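Local structure of hypothetical protein (Pectobacterium atrosepticum SCRI1043, 2P7I) at residues Pro43-Glu48 with Arg102-Ile107; Gly135-Val140 with Leu242-Gly247; Asp66-Glu71 with Thr89-Arg94. The protein probably acts as an S-adenosylmethionine-dependent methyltransferase of the class I, Rossmann-like type, with a substrate that has not been established. All coordinates share one frame; numbering follows the deposited sequence.

Contact 1 (Pro43-Glu48 with Arg102-Ile107)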
loop_
_atom_site.group_PDB
_atom_site.type_symbol
_atom_site.label_atom_id
_atom_site.label_comp_id
_atom_site.label_asym_id
_atom_site.label_seq_id
_atom_site.Cartn_x
_atom_site.Cartn_y
_atom_site.Cartn_z
ATOM N N PRO B 43 -12.344 -18.768 25.049
ATOM C CA PRO B 43 -12.535 -19.016 26.491
ATOM C C PRO B 43 -11.630 -20.145 26.910
ATOM O O PRO B 43 -11.319 -21.006 26.092
ATOM C CB PRO B 43 -14.000 -19.449 26.591
ATOM C CG PRO B 43 -14.356 -19.936 25.174
ATOM C CD PRO B 43 -13.510 -19.152 24.232
ATOM N N GLY B 44 -11.154 -20.120 28.145
ATOM C CA GLY B 44 -10.359 -21.233 28.652
ATOM C C GLY B 44 -9.081 -20.698 29.213
ATOM O O GLY B 44 -9.084 -19.654 29.807
ATOM N N ASN B 45 -7.975 -21.390 28.972
ATOM C CA ASN B 45 -6.691 -21.005 29.550
ATOM C C ASN B 45 -5.744 -20.359 28.521
ATOM O O ASN B 45 -6.035 -20.318 27.343
ATOM C CB ASN B 45 -6.034 -22.211 30.215
ATOM C CG ASN B 45 -5.712 -23.306 29.230
ATOM O OD1 ASN B 45 -5.936 -23.155 28.024
ATOM N ND2 ASN B 45 -5.141 -24.391 29.718
ATOM N N LEU B 46 -4.618 -19.864 28.998
ATOM C CA LEU B 46 -3.639 -19.254 28.125
ATOM C C LEU B 46 -2.253 -19.743 28.469
ATOM O O LEU B 46 -1.944 -19.984 29.639
ATOM C CB LEU B 46 -3.714 -17.730 28.234
ATOM C CG LEU B 46 -2.755 -16.924 27.345
ATOM C CD1 LEU B 46 -3.407 -15.675 26.804
ATOM C CD2 LEU B 46 -1.515 -16.584 28.128
ATOM N N LEU B 47 -1.430 -19.907 27.432
ATOM C CA LEU B 47 -0.020 -20.205 27.558
ATOM C C LEU B 47 0.780 -19.027 26.980
ATOM O O LEU B 47 0.564 -18.641 25.832
ATOM C CB LEU B 47 0.324 -21.497 26.803
ATOM C CG LEU B 47 1.794 -21.928 26.695
ATOM C CD1 LEU B 47 2.451 -22.314 28.023
ATOM C CD2 LEU B 47 1.910 -23.115 25.674
ATOM N N GLU B 48 1.697 -18.470 27.769
ATOM C CA GLU B 48 2.577 -17.378 27.329
ATOM C C GLU B 48 4.000 -17.904 27.191
ATOM O O GLU B 48 4.666 -18.227 28.187
ATOM C CB GLU B 48 2.526 -16.170 28.267
ATOM C CG GLU B 48 3.452 -15.040 27.810
ATOM C CD GLU B 48 3.538 -13.850 28.759
ATOM O OE1 GLU B 48 3.190 -13.957 29.956
ATOM O OE2 GLU B 48 4.021 -12.801 28.285
ATOM N N ARG B 102 -0.684 -29.963 29.938
ATOM C CA ARG B 102 -2.006 -29.686 29.421
ATOM C C ARG B 102 -1.868 -29.139 27.998
ATOM O O ARG B 102 -0.762 -28.866 27.557
ATOM C CB ARG B 102 -2.601 -28.621 30.337
ATOM C CG ARG B 102 -4.105 -28.573 30.418
ATOM C CD ARG B 102 -4.556 -28.084 31.812
ATOM N NE ARG B 102 -3.757 -26.942 32.304
ATOM C CZ ARG B 102 -4.227 -25.713 32.558
ATOM N NH1 ARG B 102 -5.513 -25.415 32.405
ATOM N NH2 ARG B 102 -3.399 -24.768 32.991
ATOM N N ARG B 103 -2.986 -29.010 27.293
ATOM C CA ARG B 103 -3.058 -28.219 26.082
ATOM C C ARG B 103 -3.791 -26.903 26.382
ATOM O O ARG B 103 -4.471 -26.777 27.406
ATOM C CB ARG B 103 -3.745 -28.988 24.965
ATOM C CG ARG B 103 -2.882 -30.105 24.395
ATOM C CD ARG B 103 -3.551 -30.771 23.230
ATOM N NE ARG B 103 -2.569 -31.339 22.288
ATOM C CZ ARG B 103 -2.060 -32.571 22.366
ATOM N NH1 ARG B 103 -2.396 -33.394 23.350
ATOM N NH2 ARG B 103 -1.183 -32.984 21.471
ATOM N N TYR B 104 -3.642 -25.926 25.482
ATOM C CA TYR B 104 -4.034 -24.550 25.766
ATOM C C TYR B 104 -4.934 -23.946 24.690
ATOM O O TYR B 104 -4.747 -24.164 23.465
ATOM C CB TYR B 104 -2.792 -23.689 25.989
ATOM C CG TYR B 104 -1.952 -24.268 27.099
ATOM C CD1 TYR B 104 -1.044 -25.281 26.834
ATOM C CD2 TYR B 104 -2.127 -23.871 28.427
ATOM C CE1 TYR B 104 -0.283 -25.840 27.847
ATOM C CE2 TYR B 104 -1.377 -24.442 29.457
ATOM C CZ TYR B 104 -0.450 -25.430 29.143
ATOM O OH TYR B 104 0.315 -26.040 30.124
ATOM N N ASP B 105 -5.913 -23.187 25.168
ATOM C CA ASP B 105 -6.919 -22.579 24.302
ATOM C C ASP B 105 -6.391 -21.352 23.570
ATOM O O ASP B 105 -6.843 -21.039 22.478
ATOM C CB ASP B 105 -8.145 -22.218 25.131
ATOM C CG ASP B 105 -8.747 -23.434 25.793
ATOM O OD1 ASP B 105 -9.240 -24.311 25.048
ATOM O OD2 ASP B 105 -8.693 -23.514 27.042
ATOM N N ASN B 106 -5.433 -20.678 24.197
ATOM C CA ASN B 106 -4.793 -19.474 23.680
ATOM C C ASN B 106 -3.296 -19.613 23.925
ATOM O O ASN B 106 -2.875 -19.920 25.048
ATOM C CB ASN B 106 -5.291 -18.213 24.425
ATOM C CG ASN B 106 -6.801 -18.010 24.314
ATOM O OD1 ASN B 106 -7.290 -17.363 23.376
ATOM N ND2 ASN B 106 -7.543 -18.547 25.288
ATOM N N ILE B 107 -2.487 -19.393 22.890
ATOM C CA ILE B 107 -1.020 -19.402 23.050
ATOM C C ILE B 107 -0.469 -18.097 22.553
ATOM O O ILE B 107 -0.824 -17.665 21.452
ATOM C CB ILE B 107 -0.360 -20.613 22.339
ATOM C CG1 ILE B 107 -0.930 -21.912 22.942
ATOM C CG2 ILE B 107 1.183 -20.532 22.491
ATOM C CD1 ILE B 107 -0.400 -23.218 22.306
#
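Asn45 and Asp105 grip each other through two bonds that join side chain to backbone in both directions. The backbone N of Asn45 donates to Asp105 OD2 at 3.0 Å, using the lone pair turned away from OD1, and Asp105 N donates to Asn45 OD1 at 2.9 Å, almost in line with the amide C=O. The first torsion of Asn45 sets CG between its own N and carbonyl carbon (chi1 63°), and with chi2 near 0° OD1 meets the Asp105 N-H. Asn45 ND2 makes a weak bond to Arg103 O at 3.4 Å and lies over one face of the Arg102 guanidinium, a meeting of two donors without a hydrogen bond; Arg102 has its ionic partner in Asp66. The amide and the Tyr104 ring are turned only 20° apart.

Beyond this corner, Asn106 ND2 reaches Asn45 O at 3.1 Å from above the carbonyl plane, in a nearly straight bond, while also donating to Arg42 O. The parallel strand pairing then takes over with Leu47 N to Asn106 O at 2.8 Å. Leu47 CB sits over one face of the Tyr104 ring, offset toward the rim, in a CH-pi contact 3.9 Å from the centroid, and Leu47 CD2 lies 3.8 Å from Tyr104 CD1. The side chains of Leu47 and Ile107 run side by side on this same face, whereas those of Leu46 and Asn106 cross on the other. Adjacent parallel strands 46-49 and 104-110, the first and fourth in sequence, are characteristic of the centre of a Rossmann-like methyltransferase sheet.

Contact 2 (Gly135-Val140 with Leu242-Gly247)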
loop_
_atom_site.group_PDB
_atom_site.type_symbol
_atom_site.label_atom_id
_atom_site.label_comp_id
_atom_site.label_asym_id
_atom_site.label_seq_id
_atom_site.Cartn_x
_atom_site.Cartn_y
_atom_site.Cartn_z
ATOM N N GLY B 135 -8.001 -24.207 19.710
ATOM C CA GLY B 135 -7.086 -23.247 20.299
ATOM C C GLY B 135 -6.466 -22.328 19.254
ATOM O O GLY B 135 -6.404 -22.659 18.077
ATOM N N ARG B 136 -6.025 -21.164 19.708
ATOM C CA ARG B 136 -5.455 -20.156 18.840
ATOM C C ARG B 136 -4.064 -19.721 19.310
ATOM O O ARG B 136 -3.854 -19.483 20.482
ATOM C CB ARG B 136 -6.404 -18.956 18.760
ATOM C CG ARG B 136 -7.660 -19.295 17.949
ATOM C CD ARG B 136 -8.668 -18.182 17.952
ATOM N NE ARG B 136 -9.903 -18.624 17.307
ATOM C CZ ARG B 136 -10.994 -17.889 17.209
ATOM N NH1 ARG B 136 -11.014 -16.676 17.705
ATOM N NH2 ARG B 136 -12.077 -18.389 16.630
ATOM N N LEU B 137 -3.160 -19.573 18.333
ATOM C CA LEU B 137 -1.861 -19.013 18.511
ATOM C C LEU B 137 -1.887 -17.573 18.056
ATOM O O LEU B 137 -2.426 -17.261 16.952
ATOM C CB LEU B 137 -0.814 -19.807 17.704
ATOM C CG LEU B 137 0.583 -19.161 17.634
ATOM C CD1 LEU B 137 1.327 -19.107 19.046
ATOM C CD2 LEU B 137 1.416 -19.825 16.544
ATOM N N PHE B 138 -1.366 -16.722 18.952
ATOM C CA PHE B 138 -1.177 -15.298 18.724
ATOM C C PHE B 138 0.286 -15.047 18.478
ATOM O O PHE B 138 1.086 -14.870 19.422
ATOM C CB PHE B 138 -1.685 -14.517 19.911
ATOM C CG PHE B 138 -3.148 -14.702 20.146
ATOM C CD1 PHE B 138 -3.621 -15.864 20.752
ATOM C CD2 PHE B 138 -4.055 -13.714 19.766
ATOM C CE1 PHE B 138 -4.983 -16.070 20.935
ATOM C CE2 PHE B 138 -5.412 -13.882 19.965
ATOM C CZ PHE B 138 -5.892 -15.074 20.532
ATOM N N LEU B 139 0.625 -14.985 17.200
ATOM C CA LEU B 139 2.002 -14.912 16.734
ATOM C C LEU B 139 2.362 -13.508 16.268
ATOM O O LEU B 139 1.856 -13.037 15.282
ATOM C CB LEU B 139 2.236 -15.911 15.570
ATOM C CG LEU B 139 3.620 -15.930 14.932
ATOM C CD1 LEU B 139 4.705 -16.303 15.982
ATOM C CD2 LEU B 139 3.642 -16.964 13.776
ATOM N N VAL B 140 3.246 -12.848 17.003
ATOM C CA VAL B 140 3.555 -11.430 16.698
ATOM C C VAL B 140 5.059 -11.252 16.662
ATOM O O VAL B 140 5.728 -11.657 17.559
ATOM C CB VAL B 140 2.911 -10.438 17.695
ATOM C CG1 VAL B 140 3.278 -9.000 17.350
ATOM C CG2 VAL B 140 1.389 -10.591 17.722
ATOM N N LEU B 242 0.016 -12.764 13.024
ATOM C CA LEU B 242 -0.718 -13.882 12.504
ATOM C C LEU B 242 -1.543 -14.608 13.590
ATOM O O LEU B 242 -1.021 -15.013 14.606
ATOM C CB LEU B 242 0.218 -14.900 11.829
ATOM C CG LEU B 242 1.090 -14.466 10.635
ATOM C CD1 LEU B 242 1.753 -15.799 10.075
ATOM C CD2 LEU B 242 0.285 -13.802 9.576
ATOM N N LEU B 243 -2.827 -14.777 13.330
ATOM C CA LEU B 243 -3.697 -15.623 14.148
ATOM C C LEU B 243 -3.717 -16.971 13.511
ATOM O O LEU B 243 -4.094 -17.135 12.340
ATOM C CB LEU B 243 -5.137 -15.092 14.200
ATOM C CG LEU B 243 -6.057 -15.834 15.202
ATOM C CD1 LEU B 243 -5.638 -15.469 16.662
ATOM C CD2 LEU B 243 -7.507 -15.464 14.930
ATOM N N CYS B 244 -3.324 -17.979 14.258
ATOM C CA CYS B 244 -3.191 -19.320 13.724
ATOM C C CYS B 244 -3.998 -20.325 14.534
ATOM O O CYS B 244 -4.251 -20.127 15.733
ATOM C CB CYS B 244 -1.732 -19.751 13.815
ATOM S SG CYS B 244 -0.560 -18.700 12.899
ATOM N N GLU B 245 -4.407 -21.381 13.862
ATOM C CA GLU B 245 -5.112 -22.513 14.472
ATOM C C GLU B 245 -4.379 -23.786 14.125
ATOM O O GLU B 245 -3.464 -23.800 13.281
ATOM C CB GLU B 245 -6.572 -22.543 14.027
ATOM C CG GLU B 245 -7.289 -21.366 14.687
ATOM C CD GLU B 245 -8.725 -21.161 14.230
ATOM O OE1 GLU B 245 -9.525 -22.090 14.361
ATOM O OE2 GLU B 245 -9.058 -20.048 13.774
ATOM N N LYS B 246 -4.765 -24.844 14.817
ATOM C CA LYS B 246 -4.058 -26.114 14.716
ATOM C C LYS B 246 -4.359 -26.791 13.386
ATOM O O LYS B 246 -5.504 -26.843 12.949
ATOM C CB LYS B 246 -4.487 -27.019 15.883
ATOM C CG LYS B 246 -3.877 -28.363 15.876
ATOM C CD LYS B 246 -4.163 -29.106 17.215
ATOM C CE LYS B 246 -3.495 -30.496 17.182
ATOM N NZ LYS B 246 -3.414 -31.174 18.545
ATOM N N GLY B 247 -3.323 -27.297 12.725
ATOM C CA GLY B 247 -3.491 -28.197 11.555
ATOM C C GLY B 247 -3.203 -29.659 11.917
ATOM O O GLY B 247 -2.442 -29.909 12.832
HETATM O O HOH W 1 -7.036 -24.838 16.663
HETATM O O HOH W 2 -10.699 -21.485 17.096
#
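Phe138 has CG anti to the carbonyl carbon (chi1 -62°), and Leu243 has CG anti to the backbone N (chi1 -172°). The two side chains run alongside each other, and Leu243 CD1 comes over one face of the Phe138 ring, displaced toward the rim near CE2. Its distance to the centroid is 3.9 Å, a CH-pi contact.

Arg136 and Glu245 lie on the same face and also point the same way, with their CG atoms touching at 3.9 Å. Their charges are only loosely paired: Glu245 OE2 is 3.9 Å from Arg136 NE and well out of the guanidinium plane, where no N-H points at it. Instead, a water accepts from NE at 3.0 Å and donates weakly to OE1. Each charged end has a further partner, Thr194 for OE2 and Phe40 O for Arg136 NH1, which also donates to Pro39 O of a second subunit.

The backbones form an antiparallel pair in which Leu137 N to Cys244 O and Cys244 N to Leu137 O are both 2.9 Å. Leu139 and Leu242 exchange a second pair, Leu242 N to Leu139 O at 2.9 Å and Leu139 N to Leu242 O at 3.1 Å. Where the strand 242-245 ends, another water donates to Gly135 O at 2.7 Å and accepts from Lys246 N.

On the Leu137, Leu139, Leu242 and Cys244 face, helix 179-188 packs on Leu139 and Leu242. On the other, the Phe138 ring meets those of Phe37 and Phe41 and touches Phe40. In the sheet itself, strand 135-142 has 104-110 as its other neighbour, and strand 237-245 has 192-201.

Contact 3 (Asp66-Glu71 with Thr89-Arg94)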
loop_
_atom_site.group_PDB
_atom_site.type_symbol
_atom_site.label_atom_id
_atom_site.label_comp_id
_atom_site.label_asym_id
_atom_site.label_seq_id
_atom_site.Cartn_x
_atom_site.Cartn_y
_atom_site.Cartn_z
ATOM N N ASP B 66 -6.147 -18.224 34.349
ATOM C CA ASP B 66 -5.348 -19.436 34.292
ATOM C C ASP B 66 -4.344 -19.282 33.184
ATOM O O ASP B 66 -4.660 -19.526 32.026
ATOM C CB ASP B 66 -6.240 -20.644 34.056
ATOM C CG ASP B 66 -5.475 -21.946 34.031
ATOM O OD1 ASP B 66 -4.223 -21.933 34.188
ATOM O OD2 ASP B 66 -6.141 -23.001 33.862
ATOM N N ILE B 67 -3.143 -18.855 33.573
ATOM C CA ILE B 67 -2.059 -18.546 32.655
ATOM C C ILE B 67 -0.871 -19.392 33.023
ATOM O O ILE B 67 -0.538 -19.524 34.185
ATOM C CB ILE B 67 -1.623 -17.068 32.725
ATOM C CG1 ILE B 67 -2.776 -16.146 32.301
ATOM C CG2 ILE B 67 -0.435 -16.834 31.809
ATOM C CD1 ILE B 67 -2.495 -14.647 32.479
ATOM N N THR B 68 -0.249 -19.975 32.008
ATOM C CA THR B 68 0.958 -20.760 32.178
ATOM C C THR B 68 2.044 -20.012 31.423
ATOM O O THR B 68 1.835 -19.572 30.280
ATOM C CB THR B 68 0.770 -22.183 31.650
ATOM O OG1 THR B 68 -0.283 -22.818 32.382
ATOM C CG2 THR B 68 2.049 -23.014 31.758
ATOM N N CYS B 69 3.189 -19.838 32.082
ATOM C CA CYS B 69 4.278 -19.013 31.576
ATOM C C CYS B 69 5.534 -19.834 31.478
ATOM O O CYS B 69 5.997 -20.352 32.495
ATOM C CB CYS B 69 4.572 -17.847 32.522
ATOM S SG CYS B 69 3.321 -16.564 32.659
ATOM N N VAL B 70 6.096 -19.909 30.274
ATOM C CA VAL B 70 7.347 -20.609 30.025
ATOM C C VAL B 70 8.421 -19.577 29.741
ATOM O O VAL B 70 8.265 -18.722 28.858
ATOM C CB VAL B 70 7.252 -21.600 28.842
ATOM C CG1 VAL B 70 8.570 -22.331 28.642
ATOM C CG2 VAL B 70 6.149 -22.603 29.067
ATOM N N GLU B 71 9.511 -19.672 30.496
ATOM C CA GLU B 71 10.624 -18.735 30.402
ATOM C C GLU B 71 11.889 -19.476 30.754
ATOM O O GLU B 71 11.908 -20.245 31.716
ATOM C CB GLU B 71 10.413 -17.566 31.363
ATOM C CG GLU B 71 11.576 -16.593 31.482
ATOM C CD GLU B 71 12.125 -16.116 30.151
ATOM O OE1 GLU B 71 11.337 -15.798 29.228
ATOM O OE2 GLU B 71 13.363 -16.044 30.031
ATOM N N THR B 89 0.966 -20.351 36.403
ATOM C CA THR B 89 1.840 -21.488 36.516
ATOM C C THR B 89 3.138 -21.135 35.817
ATOM O O THR B 89 3.134 -20.826 34.630
ATOM C CB THR B 89 1.224 -22.712 35.857
ATOM O OG1 THR B 89 -0.033 -23.008 36.497
ATOM C CG2 THR B 89 2.151 -23.888 35.972
ATOM N N TYR B 90 4.246 -21.178 36.546
ATOM C CA TYR B 90 5.549 -20.852 35.981
ATOM C C TYR B 90 6.277 -22.128 35.587
ATOM O O TYR B 90 6.269 -23.084 36.335
ATOM C CB TYR B 90 6.383 -20.077 36.991
ATOM C CG TYR B 90 5.777 -18.750 37.355
ATOM C CD1 TYR B 90 6.043 -17.623 36.602
ATOM C CD2 TYR B 90 4.930 -18.626 38.448
ATOM C CE1 TYR B 90 5.492 -16.403 36.932
ATOM C CE2 TYR B 90 4.371 -17.402 38.787
ATOM C CZ TYR B 90 4.657 -16.300 38.020
ATOM O OH TYR B 90 4.102 -15.079 38.327
ATOM N N ILE B 91 6.876 -22.145 34.396
ATOM C CA ILE B 91 7.654 -23.286 33.920
ATOM C C ILE B 91 9.002 -22.749 33.466
ATOM O O ILE B 91 9.106 -21.990 32.509
ATOM C CB ILE B 91 6.922 -24.028 32.793
ATOM C CG1 ILE B 91 5.714 -24.763 33.383
ATOM C CG2 ILE B 91 7.829 -25.016 32.126
ATOM C CD1 ILE B 91 4.737 -25.116 32.401
ATOM N N HIS B 92 10.040 -23.097 34.205
ATOM C CA HIS B 92 11.365 -22.612 33.906
ATOM C C HIS B 92 11.978 -23.645 32.982
ATOM O O HIS B 92 12.381 -24.715 33.427
ATOM C CB HIS B 92 12.175 -22.465 35.203
ATOM C CG HIS B 92 13.603 -22.089 34.979
ATOM N ND1 HIS B 92 14.621 -22.509 35.812
ATOM C CD2 HIS B 92 14.191 -21.349 34.012
ATOM C CE1 HIS B 92 15.771 -22.034 35.366
ATOM N NE2 HIS B 92 15.538 -21.335 34.269
ATOM N N SER B 93 12.003 -23.358 31.684
ATOM C CA SER B 93 12.514 -24.308 30.714
ATOM C C SER B 93 12.818 -23.603 29.429
ATOM O O SER B 93 12.254 -22.546 29.160
ATOM C CB SER B 93 11.464 -25.385 30.433
ATOM O OG SER B 93 11.955 -26.351 29.510
ATOM N N ARG B 94 13.692 -24.201 28.623
ATOM C CA ARG B 94 13.801 -23.842 27.221
ATOM C C ARG B 94 12.663 -24.537 26.493
ATOM O O ARG B 94 12.196 -25.600 26.912
ATOM C CB ARG B 94 15.130 -24.290 26.636
ATOM C CG ARG B 94 16.332 -23.724 27.371
ATOM C CD ARG B 94 17.598 -24.151 26.683
ATOM N NE ARG B 94 17.539 -23.786 25.271
ATOM C CZ ARG B 94 18.056 -22.679 24.724
ATOM N NH1 ARG B 94 18.735 -21.791 25.457
ATOM N NH2 ARG B 94 17.922 -22.471 23.414
HETATM O O HOH W 3 -2.122 -21.516 35.811
#
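Thr89 enters the pairing through its backbone, N donating to Ile67 O at 2.8 Å and O accepting from Cys69 N at 2.7 Å. Its hydroxyl donates to a water that in turn donates to Asp66 OD1 and Ile67 O, bridging the two strands near their N-terminal ends. Thr68 lies alongside Thr89, pointing the same way. Tyr90, on the other face, presents CD1 to Cys69 CB, and Cys69 SG approaches the ring obliquely, 5.5 Å from its centroid, in a sulfur-aromatic contact. Helix 74-83 packs on this face through Ala80 and Gln81; it is the crossover helix of the beta-alpha-beta unit that makes strands 67-71 and 88-92 parallel neighbours at one side of the Rossmann-like sheet.

Ile91 returns to the threonine face. Its CG1 stands anti to the carbonyl carbon (chi1 -71°), and CD1 at the end of the branch presses on Thr68 CG2 at 3.5 Å, tighter than ordinary carbon packing. Val70 CG2 touches Ile91 CB, while Ile91 N donates to Cys69 O and Ile91 O accepts from Glu71 N. His92 meets Glu71 O with the edge of its imidazole, CD2 at 3.4 Å in the ring plane. Ser93 N donates to that same oxygen at 3.1 Å from above its carbonyl plane, a more bent bond, and Ser93 OG donates to Arg94 O at 2.7 Å.

The three contacts sample one sheet, with contact 1 in the middle, its centre 12 Å from that of contact 3 and 11 Å from that of contact 2. Glu48 N lies 2.7 Å from Thr68 O, and Arg102 NH1 forms a salt bridge of 2.9 Å with Asp66 OD2, joining contacts 1 and 3; Ile107 probably bonds to Arg136 and Phe138. Contacts 2 and 3 lie 19 Å apart between centres, about 11 Å between nearest atoms. A Tris molecule, probably from crystallisation, bonds to Glu48 OE2 in a region consistent with the cofactor pocket of relatives; the sodium, bound by Asn249 and Gln250, is about 12 Å from the Lys246 side chain.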